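Local atomic coordinates of GphF (Cystobacter violaceus, PDB entry 6MFC), a protein that probably catalyses the decarboxylation of an acyl substrate in the initiation of polyketide biosynthesis, using a GNAT-like fold. Residues G95-L101 / I198-E204; R154-Y158 / Y168-V172; V183-H187 / V213-H217. One frame throughout, in Å; residues are numbered along the deposited sequence.

Contact 1: G95-L101 / I198-E204; sequences GARHSEL and ISGYRPE. With GOL (glycerol), chain D.
His98 is gripped by Tyr201 and Arg202 at an edge and over a face of its imidazole. ND1 forms a hydrogen bond with Tyr201 OH at 2.9 Å, nearly straight and close to the ring plane. Over one face lies the Arg202 guanidinium, stacked with its plane turned 28° from the ring and with CD making a CH-pi contact. The extended Arg202 side chain runs alongside the histidine in the same direction and carries the guanidinium onward to a bound glycerol, probably from the crystallisation liquor. His98 NE2 is hydrogen-bonded to glycerol O2 at 3.3 Å, while Arg202 NH2 donates to O3 at 3.0 Å. In the crystal, bonds at both nitrogens would limit rotation of the ring. Two loops of the GNAT-like fold meet here, one leading into strand 111-119 and the other entered through a type II beta turn, Ile198 to Tyr201. One backbone bond ties the loops: His98 N donates to Tyr201 O at 2.9 Å. His98 CB also sits over the Tyr201 face, 4.0 Å from its centroid. Farther out, Pro203 CG covers one face of the Arg97 guanidinium, 3.7 Å from NH2. Val152 of strand 148-153 touches both Tyr201 and Ile198, and glycerol reaches Leu115 O.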
loop_
_atom_site.group_PDB
_atom_site.type_symbol
_atom_site.label_atom_id
_atom_site.label_comp_id
_atom_site.label_asym_id
_atom_site.label_seq_id
_atom_site.Cartn_x
_atom_site.Cartn_y
_atom_site.Cartn_z
ATOM N N GLY A 95 7.741 -12.999 -6.597
ATOM C CA GLY A 95 8.595 -13.614 -5.593
ATOM C C GLY A 95 9.348 -12.624 -4.733
ATOM O O GLY A 95 10.492 -12.887 -4.339
ATOM N N ALA A 96 8.731 -11.488 -4.433
ATOM C CA ALA A 96 9.349 -10.442 -3.635
ATOM C C ALA A 96 8.924 -10.568 -2.178
ATOM O O ALA A 96 7.773 -10.902 -1.883
ATOM C CB ALA A 96 8.975 -9.058 -4.169
ATOM N N ARG A 97 9.860 -10.305 -1.272
ATOM C CA ARG A 97 9.576 -10.265 0.152
ATOM C C ARG A 97 9.260 -8.834 0.577
ATOM O O ARG A 97 9.676 -7.866 -0.062
ATOM C CB ARG A 97 10.758 -10.808 0.956
ATOM C CG ARG A 97 11.159 -12.224 0.577
ATOM C CD ARG A 97 10.308 -13.266 1.285
ATOM N NE ARG A 97 10.833 -13.586 2.610
ATOM C CZ ARG A 97 10.441 -14.626 3.341
ATOM N NH1 ARG A 97 9.517 -15.457 2.876
ATOM N NH2 ARG A 97 10.978 -14.838 4.535
ATOM N N HIS A 98 8.500 -8.712 1.670
ATOM C CA HIS A 98 8.106 -7.391 2.154
ATOM C C HIS A 98 9.311 -6.598 2.642
ATOM O O HIS A 98 9.410 -5.389 2.395
ATOM C CB HIS A 98 7.071 -7.530 3.273
ATOM C CG HIS A 98 6.506 -6.226 3.743
ATOM N ND1 HIS A 98 5.872 -5.345 2.895
ATOM C CD2 HIS A 98 6.477 -5.657 4.971
ATOM C CE1 HIS A 98 5.477 -4.286 3.580
ATOM N NE2 HIS A 98 5.832 -4.450 4.843
ATOM N N SER A 99 10.235 -7.260 3.338
ATOM C CA SER A 99 11.383 -6.560 3.897
ATOM C C SER A 99 12.435 -6.250 2.840
ATOM O O SER A 99 13.123 -5.228 2.937
ATOM C CB SER A 99 11.995 -7.390 5.026
ATOM O OG SER A 99 12.221 -8.724 4.609
ATOM N N GLU A 100 12.567 -7.102 1.831
ATOM C CA GLU A 100 13.618 -6.968 0.823
ATOM C C GLU A 100 13.080 -6.272 -0.428
ATOM O O GLU A 100 13.155 -6.791 -1.542
ATOM C CB GLU A 100 14.192 -8.340 0.482
ATOM C CG GLU A 100 14.120 -9.346 1.619
ATOM C CD GLU A 100 14.476 -10.751 1.170
ATOM O OE1 GLU A 100 15.023 -10.898 0.056
ATOM O OE2 GLU A 100 14.205 -11.708 1.924
ATOM N N LEU A 101 12.534 -5.070 -0.236
ATOM C CA LEU A 101 11.891 -4.344 -1.323
ATOM C C LEU A 101 12.714 -3.198 -1.893
ATOM O O LEU A 101 12.421 -2.754 -3.007
ATOM C CB LEU A 101 10.535 -3.783 -0.869
ATOM C CG LEU A 101 9.350 -4.749 -0.876
ATOM C CD1 LEU A 101 8.065 -4.013 -0.532
ATOM C CD2 LEU A 101 9.229 -5.449 -2.223
ATOM N N ILE A 198 1.579 -13.429 -4.061
ATOM C CA ILE A 198 2.964 -13.727 -3.710
ATOM C C ILE A 198 2.945 -14.586 -2.453
ATOM O O ILE A 198 2.612 -14.104 -1.365
ATOM C CB ILE A 198 3.780 -12.445 -3.494
ATOM C CG1 ILE A 198 3.682 -11.533 -4.716
ATOM C CG2 ILE A 198 5.230 -12.783 -3.195
ATOM C CD1 ILE A 198 4.279 -10.164 -4.492
ATOM N N SER A 199 3.299 -15.860 -2.594
ATOM C CA SER A 199 3.342 -16.752 -1.444
ATOM C C SER A 199 4.516 -16.391 -0.543
ATOM O O SER A 199 5.633 -16.171 -1.019
ATOM C CB SER A 199 3.450 -18.207 -1.901
ATOM O OG SER A 199 2.288 -18.610 -2.603
ATOM N N GLY A 200 4.258 -16.328 0.761
ATOM C CA GLY A 200 5.305 -15.988 1.710
ATOM C C GLY A 200 5.829 -14.577 1.572
ATOM O O GLY A 200 6.975 -14.309 1.948
ATOM N N TYR A 201 5.017 -13.664 1.036
ATOM C CA TYR A 201 5.454 -12.281 0.868
ATOM C C TYR A 201 5.779 -11.635 2.209
ATOM O O TYR A 201 6.768 -10.903 2.329
ATOM C CB TYR A 201 4.377 -11.481 0.134
ATOM C CG TYR A 201 4.591 -9.983 0.143
ATOM C CD1 TYR A 201 5.361 -9.366 -0.833
ATOM C CD2 TYR A 201 4.009 -9.182 1.120
ATOM C CE1 TYR A 201 5.556 -7.998 -0.831
ATOM C CE2 TYR A 201 4.201 -7.815 1.130
ATOM C CZ TYR A 201 4.974 -7.227 0.152
ATOM O OH TYR A 201 5.165 -5.863 0.158
ATOM N N ARG A 202 4.961 -11.895 3.224
ATOM C CA ARG A 202 5.081 -11.240 4.528
ATOM C C ARG A 202 4.757 -12.269 5.599
ATOM O O ARG A 202 3.626 -12.345 6.094
ATOM C CB ARG A 202 4.152 -10.028 4.613
ATOM C CG ARG A 202 4.431 -9.073 5.756
ATOM C CD ARG A 202 3.535 -7.851 5.642
ATOM N NE ARG A 202 3.826 -6.847 6.657
ATOM C CZ ARG A 202 3.177 -5.692 6.767
ATOM N NH1 ARG A 202 2.198 -5.398 5.923
ATOM N NH2 ARG A 202 3.505 -4.832 7.721
ATOM N N PRO A 203 5.738 -13.092 5.982
ATOM C CA PRO A 203 5.449 -14.221 6.883
ATOM C C PRO A 203 4.849 -13.821 8.220
ATOM O O PRO A 203 4.163 -14.645 8.838
ATOM C CB PRO A 203 6.821 -14.883 7.067
ATOM C CG PRO A 203 7.586 -14.498 5.846
ATOM C CD PRO A 203 7.131 -13.110 5.503
ATOM N N GLU A 204 5.082 -12.597 8.694
ATOM C CA GLU A 204 4.470 -12.160 9.944
ATOM C C GLU A 204 3.005 -11.780 9.781
ATOM O O GLU A 204 2.318 -11.584 10.790
ATOM C CB GLU A 204 5.244 -10.978 10.536
ATOM C CG GLU A 204 5.241 -9.721 9.680
ATOM C CD GLU A 204 6.363 -9.699 8.660
ATOM O OE1 GLU A 204 6.969 -10.763 8.410
ATOM O OE2 GLU A 204 6.644 -8.613 8.111
HETATM C C1 GOL D . 4.267 -1.425 5.129
HETATM O O1 GOL D . 3.594 -0.296 4.666
HETATM C C2 GOL D . 4.447 -1.244 6.652
HETATM O O2 GOL D . 5.210 -2.260 7.212
HETATM C C3 GOL D . 3.006 -1.206 7.215
HETATM O O3 GOL D . 2.316 -2.265 6.635
#

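Contact 2: R154-Y158 / Y168-V172; sequences RCGDY and YEDYV
In Tyr158, Tyr168 and Tyr171 chi1 departs from 180° by no more than 9°, which sets each CG opposite its backbone N and sends the three rings into the gap between loop 154-158 and helix 168-172. The Tyr168 edge is directed at the face of Tyr158 with the planes at 83°, an edge-to-face pair. Tyr168 CD1 stands over the middle of the Tyr158 ring, 3.9 Å from Tyr158 CG. Tyr171 instead approaches Tyr158 at the rim, the two side chains running past each other in opposite directions, and its CD2 comes 3.4 Å from Tyr158 CD1. Cys155 SG packs against the helix, 3.7 Å from Val172 CG2, and is obliquely placed against two rings, 4.8 Å from the Tyr168 centroid and 5.0 Å from that of Tyr171. Shared acceptors add a polar link at the phenol ends. Tyr168 OH and the backbone N of Cys155 both bond Asn208 OD1, while Tyr171 OH and the backbone N of Asp157 both bond Asp181 OD2. The arrangement is an aromatic cluster with cysteine sulfur-aromatic contacts, joining the loop that follows sheet strand 148-153 to a short helix near the periphery of the GNAT-like fold.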
loop_
_atom_site.group_PDB
_atom_site.type_symbol
_atom_site.label_atom_id
_atom_site.label_comp_id
_atom_site.label_asym_id
_atom_site.label_seq_id
_atom_site.Cartn_x
_atom_site.Cartn_y
_atom_site.Cartn_z
ATOM N N ARG A 154 -3.360 -6.627 0.867
ATOM C CA ARG A 154 -3.580 -7.709 1.814
ATOM C C ARG A 154 -5.074 -7.808 2.099
ATOM O O ARG A 154 -5.874 -6.999 1.620
ATOM C CB ARG A 154 -2.766 -7.491 3.096
ATOM C CG ARG A 154 -3.062 -6.178 3.805
ATOM C CD ARG A 154 -2.212 -6.018 5.056
ATOM N NE ARG A 154 -2.398 -7.123 5.992
ATOM C CZ ARG A 154 -3.320 -7.144 6.949
ATOM N NH1 ARG A 154 -4.145 -6.118 7.100
ATOM N NH2 ARG A 154 -3.416 -8.192 7.756
ATOM N N CYS A 155 -5.448 -8.817 2.881
ATOM C CA CYS A 155 -6.835 -9.054 3.257
ATOM C C CYS A 155 -6.996 -8.822 4.752
ATOM O O CYS A 155 -6.191 -9.311 5.552
ATOM C CB CYS A 155 -7.272 -10.473 2.884
ATOM S SG CYS A 155 -7.394 -10.763 1.106
ATOM N N GLY A 156 -8.038 -8.080 5.123
ATOM C CA GLY A 156 -8.263 -7.736 6.511
ATOM C C GLY A 156 -9.207 -8.668 7.244
ATOM O O GLY A 156 -9.219 -8.694 8.478
ATOM N N ASP A 157 -10.003 -9.438 6.504
ATOM C CA ASP A 157 -10.987 -10.344 7.087
ATOM C C ASP A 157 -10.937 -11.702 6.398
ATOM O O ASP A 157 -11.957 -12.262 5.990
ATOM C CB ASP A 157 -12.388 -9.745 7.007
ATOM C CG ASP A 157 -13.394 -10.492 7.862
ATOM O OD1 ASP A 157 -12.971 -11.289 8.725
ATOM O OD2 ASP A 157 -14.610 -10.286 7.663
ATOM N N TYR A 158 -9.736 -12.252 6.251
ATOM C CA TYR A 158 -9.602 -13.598 5.710
ATOM C C TYR A 158 -9.784 -14.682 6.773
ATOM O O TYR A 158 -10.413 -15.707 6.478
ATOM C CB TYR A 158 -8.254 -13.789 5.012
ATOM C CG TYR A 158 -8.041 -15.221 4.572
ATOM C CD1 TYR A 158 -8.851 -15.792 3.601
ATOM C CD2 TYR A 158 -7.050 -16.008 5.145
ATOM C CE1 TYR A 158 -8.676 -17.101 3.202
ATOM C CE2 TYR A 158 -6.866 -17.320 4.751
ATOM C CZ TYR A 158 -7.683 -17.860 3.778
ATOM O OH TYR A 158 -7.510 -19.165 3.377
ATOM N N TYR A 168 -7.528 -18.971 0.145
ATOM C CA TYR A 168 -7.112 -17.578 0.015
ATOM C C TYR A 168 -7.324 -17.067 -1.404
ATOM O O TYR A 168 -7.855 -15.967 -1.599
ATOM C CB TYR A 168 -5.648 -17.431 0.432
ATOM C CG TYR A 168 -5.163 -15.999 0.532
ATOM C CD1 TYR A 168 -5.466 -15.219 1.641
ATOM C CD2 TYR A 168 -4.392 -15.432 -0.476
ATOM C CE1 TYR A 168 -5.023 -13.913 1.740
ATOM C CE2 TYR A 168 -3.944 -14.126 -0.386
ATOM C CZ TYR A 168 -4.262 -13.371 0.724
ATOM O OH TYR A 168 -3.818 -12.072 0.819
ATOM N N GLU A 169 -6.928 -17.854 -2.408
ATOM C CA GLU A 169 -7.056 -17.405 -3.792
ATOM C C GLU A 169 -8.518 -17.218 -4.185
ATOM O O GLU A 169 -8.866 -16.233 -4.847
ATOM C CB GLU A 169 -6.367 -18.392 -4.735
ATOM C CG GLU A 169 -6.430 -17.980 -6.199
ATOM C CD GLU A 169 -5.747 -18.972 -7.122
ATOM O OE1 GLU A 169 -5.033 -19.865 -6.618
ATOM O OE2 GLU A 169 -5.928 -18.860 -8.353
ATOM N N ASP A 170 -9.387 -18.151 -3.789
ATOM C CA ASP A 170 -10.807 -17.999 -4.084
ATOM C C ASP A 170 -11.398 -16.804 -3.346
ATOM O O ASP A 170 -12.211 -16.059 -3.907
ATOM C CB ASP A 170 -11.564 -19.280 -3.727
ATOM C CG ASP A 170 -11.308 -20.406 -4.710
ATOM O OD1 ASP A 170 -11.013 -20.117 -5.889
ATOM O OD2 ASP A 170 -11.410 -21.583 -4.305
ATOM N N TYR A 171 -11.001 -16.603 -2.087
ATOM C CA TYR A 171 -11.489 -15.453 -1.335
ATOM C C TYR A 171 -11.001 -14.147 -1.945
ATOM O O TYR A 171 -11.761 -13.176 -2.038
ATOM C CB TYR A 171 -11.052 -15.554 0.125
ATOM C CG TYR A 171 -11.378 -14.325 0.942
ATOM C CD1 TYR A 171 -12.692 -13.914 1.119
ATOM C CD2 TYR A 171 -10.371 -13.578 1.543
ATOM C CE1 TYR A 171 -12.996 -12.791 1.865
ATOM C CE2 TYR A 171 -10.665 -12.455 2.293
ATOM C CZ TYR A 171 -11.978 -12.066 2.452
ATOM O OH TYR A 171 -12.277 -10.948 3.199
ATOM N N VAL A 172 -9.735 -14.106 -2.364
ATOM C CA VAL A 172 -9.187 -12.895 -2.967
ATOM C C VAL A 172 -9.911 -12.570 -4.267
ATOM O O VAL A 172 -10.275 -11.416 -4.521
ATOM C CB VAL A 172 -7.669 -13.049 -3.179
ATOM C CG1 VAL A 172 -7.154 -11.990 -4.134
ATOM C CG2 VAL A 172 -6.942 -12.961 -1.846
#

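Contact 3: V183-H187 / V213-H217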
loop_
_atom_site.group_PDB
_atom_site.type_symbol
_atom_site.label_atom_id
_atom_site.label_comp_id
_atom_site.label_asym_id
_atom_site.label_seq_id
_atom_site.Cartn_x
_atom_site.Cartn_y
_atom_site.Cartn_z
ATOM N N VAL A 183 -10.155 -4.404 2.565
ATOM C CA VAL A 183 -8.826 -3.887 2.259
ATOM C C VAL A 183 -8.508 -4.055 0.778
ATOM O O VAL A 183 -7.835 -3.206 0.181
ATOM C CB VAL A 183 -7.774 -4.576 3.148
ATOM C CG1 VAL A 183 -6.441 -3.856 3.048
ATOM C CG2 VAL A 183 -8.253 -4.627 4.591
ATOM N N LEU A 184 -8.983 -5.137 0.158
ATOM C CA LEU A 184 -8.774 -5.313 -1.275
ATOM C C LEU A 184 -9.766 -4.491 -2.090
ATOM O O LEU A 184 -9.389 -3.884 -3.099
ATOM C CB LEU A 184 -8.871 -6.792 -1.646
ATOM C CG LEU A 184 -7.528 -7.491 -1.859
ATOM C CD1 LEU A 184 -7.727 -8.944 -2.260
ATOM C CD2 LEU A 184 -6.713 -6.747 -2.907
ATOM N N GLY A 185 -11.032 -4.454 -1.665
ATOM C CA GLY A 185 -12.026 -3.642 -2.344
ATOM C C GLY A 185 -11.683 -2.168 -2.393
ATOM O O GLY A 185 -12.243 -1.436 -3.216
ATOM N N PHE A 186 -10.779 -1.716 -1.521
ATOM C CA PHE A 186 -10.291 -0.343 -1.593
ATOM C C PHE A 186 -9.595 -0.079 -2.922
ATOM O O PHE A 186 -9.826 0.956 -3.560
ATOM C CB PHE A 186 -9.347 -0.066 -0.421
ATOM C CG PHE A 186 -8.718 1.298 -0.452
ATOM C CD1 PHE A 186 -9.476 2.432 -0.211
ATOM C CD2 PHE A 186 -7.365 1.446 -0.705
ATOM C CE1 PHE A 186 -8.899 3.687 -0.233
ATOM C CE2 PHE A 186 -6.782 2.699 -0.727
ATOM C CZ PHE A 186 -7.550 3.822 -0.491
ATOM N N HIS A 187 -8.748 -1.010 -3.364
ATOM C CA HIS A 187 -8.083 -0.851 -4.652
ATOM C C HIS A 187 -8.964 -1.332 -5.798
ATOM O O HIS A 187 -9.003 -0.697 -6.858
ATOM C CB HIS A 187 -6.751 -1.600 -4.652
ATOM C CG HIS A 187 -5.744 -1.038 -3.699
ATOM N ND1 HIS A 187 -4.940 0.036 -4.015
ATOM C CD2 HIS A 187 -5.408 -1.401 -2.438
ATOM C CE1 HIS A 187 -4.152 0.311 -2.989
ATOM N NE2 HIS A 187 -4.416 -0.547 -2.020
ATOM N N VAL A 213 -1.228 -9.845 -2.134
ATOM C CA VAL A 213 -2.008 -9.735 -3.360
ATOM C C VAL A 213 -1.490 -8.550 -4.164
ATOM O O VAL A 213 -1.450 -7.420 -3.664
ATOM C CB VAL A 213 -3.508 -9.584 -3.059
ATOM C CG1 VAL A 213 -4.286 -9.334 -4.342
ATOM C CG2 VAL A 213 -4.024 -10.824 -2.348
ATOM N N ILE A 214 -1.102 -8.808 -5.409
ATOM C CA ILE A 214 -0.620 -7.757 -6.300
ATOM C C ILE A 214 -1.817 -7.070 -6.945
ATOM O O ILE A 214 -2.610 -7.707 -7.645
ATOM C CB ILE A 214 0.327 -8.326 -7.365
ATOM C CG1 ILE A 214 1.565 -8.941 -6.711
ATOM C CG2 ILE A 214 0.729 -7.241 -8.355
ATOM C CD1 ILE A 214 2.528 -9.557 -7.700
ATOM N N VAL A 215 -1.950 -5.768 -6.709
ATOM C CA VAL A 215 -2.959 -4.945 -7.362
ATOM C C VAL A 215 -2.257 -4.044 -8.368
ATOM O O VAL A 215 -1.121 -3.608 -8.152
ATOM C CB VAL A 215 -3.775 -4.116 -6.346
ATOM C CG1 VAL A 215 -4.536 -5.035 -5.405
ATOM C CG2 VAL A 215 -2.870 -3.186 -5.556
ATOM N N ILE A 216 -2.931 -3.779 -9.486
ATOM C CA ILE A 216 -2.364 -2.985 -10.570
ATOM C C ILE A 216 -3.369 -1.911 -10.958
ATOM O O ILE A 216 -4.492 -2.227 -11.372
ATOM C CB ILE A 216 -2.000 -3.845 -11.793
ATOM C CG1 ILE A 216 -0.977 -4.917 -11.412
ATOM C CG2 ILE A 216 -1.461 -2.970 -12.913
ATOM C CD1 ILE A 216 -0.586 -5.815 -12.563
ATOM N N HIS A 217 -2.968 -0.647 -10.829
ATOM C CA HIS A 217 -3.778 0.491 -11.263
ATOM C C HIS A 217 -3.252 0.948 -12.618
ATOM O O HIS A 217 -2.289 1.716 -12.694
ATOM C CB HIS A 217 -3.729 1.629 -10.247
ATOM C CG HIS A 217 -4.472 1.353 -8.977
ATOM N ND1 HIS A 217 -5.797 1.691 -8.801
ATOM C CD2 HIS A 217 -4.069 0.793 -7.813
ATOM C CE1 HIS A 217 -6.180 1.342 -7.586
ATOM N NE2 HIS A 217 -5.151 0.794 -6.966
#
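Apolar packing begins at Leu184, whose branched end reaches from helix 182-190 toward two valines of strand 212-218. CD2 lies against both, 3.8 Å from Val213 CG1 and 3.7 Å from Val215 CG1, and CD1 also approaches Val213. The leucine thus spans Val213 and Val215, two positions apart and both facing the helix. Val213, Val215 and His217 all direct their CB atoms toward the helix, whereas Ile214 and Ile216 point away from it. The helix and strand segments run nearly parallel, with axes inclined by 20° and 9.9 Å apart, a spacing usual for a helix packed on a sheet.

Contacts to the face of an imidazole form a second group. Val215 CG2 sits over one face of His187, 4.2 Å from the ring centroid and 18° off the normal, a CH-pi contact. Phe186 CD2 lies over the opposite face, 3.8 Å above the plane, so carbon flanks the ring on both sides.

The polar group is a single histidine pair. In His187, chi1 directs the ring toward the strand and chi2 of -83° turns its ND1 edge to His217. There ND1 meets His217 NE2 in a hydrogen bond of 3.1 Å, each nitrogen lying at the edge of the other ring. The imidazoles meet rim to rim, without stacking. Around the pair, Ala192 touches both histidines and Ser153 of strand 148-153 touches His187.

A pentaethylene glycol, probably from the crystallisation liquor, comes within about 3 Å of the His187 side chain and may mark a pocket. Chemically, one nitrogen of the bond must donate and the other accept, so the protonation of the two facing nitrogens is probably linked, while Val215 and Phe186 flank the two faces of the His187 ring, both offset toward its rim.

Contacts 2 and 3 are neighbours, with centres 11 Å apart, and touch directly: Val172 CG1 lies 3.6 Å from Leu184 CD1, and Tyr168 also packs on Val213. Helices 168-172 and 182-190 follow each other along the chain. Contact 1 meets contact 3 across the strand pair 193-198 and 212-218, where Ile198 CD1 is 3.7 Å from Ile214 CD1 on the sheet face away from helix 182-190; their centres are 16 Å apart. Contacts 1 and 2 do not touch, their nearest atoms being about 5 Å apart. Pentaethylene glycol lies about 3 Å from the His187 side chain and about 6 Å from that of Arg154; one glycerol sits at His98 and Arg202, another about 5 Å from His187. Which, if any, marks a substrate pocket remains open.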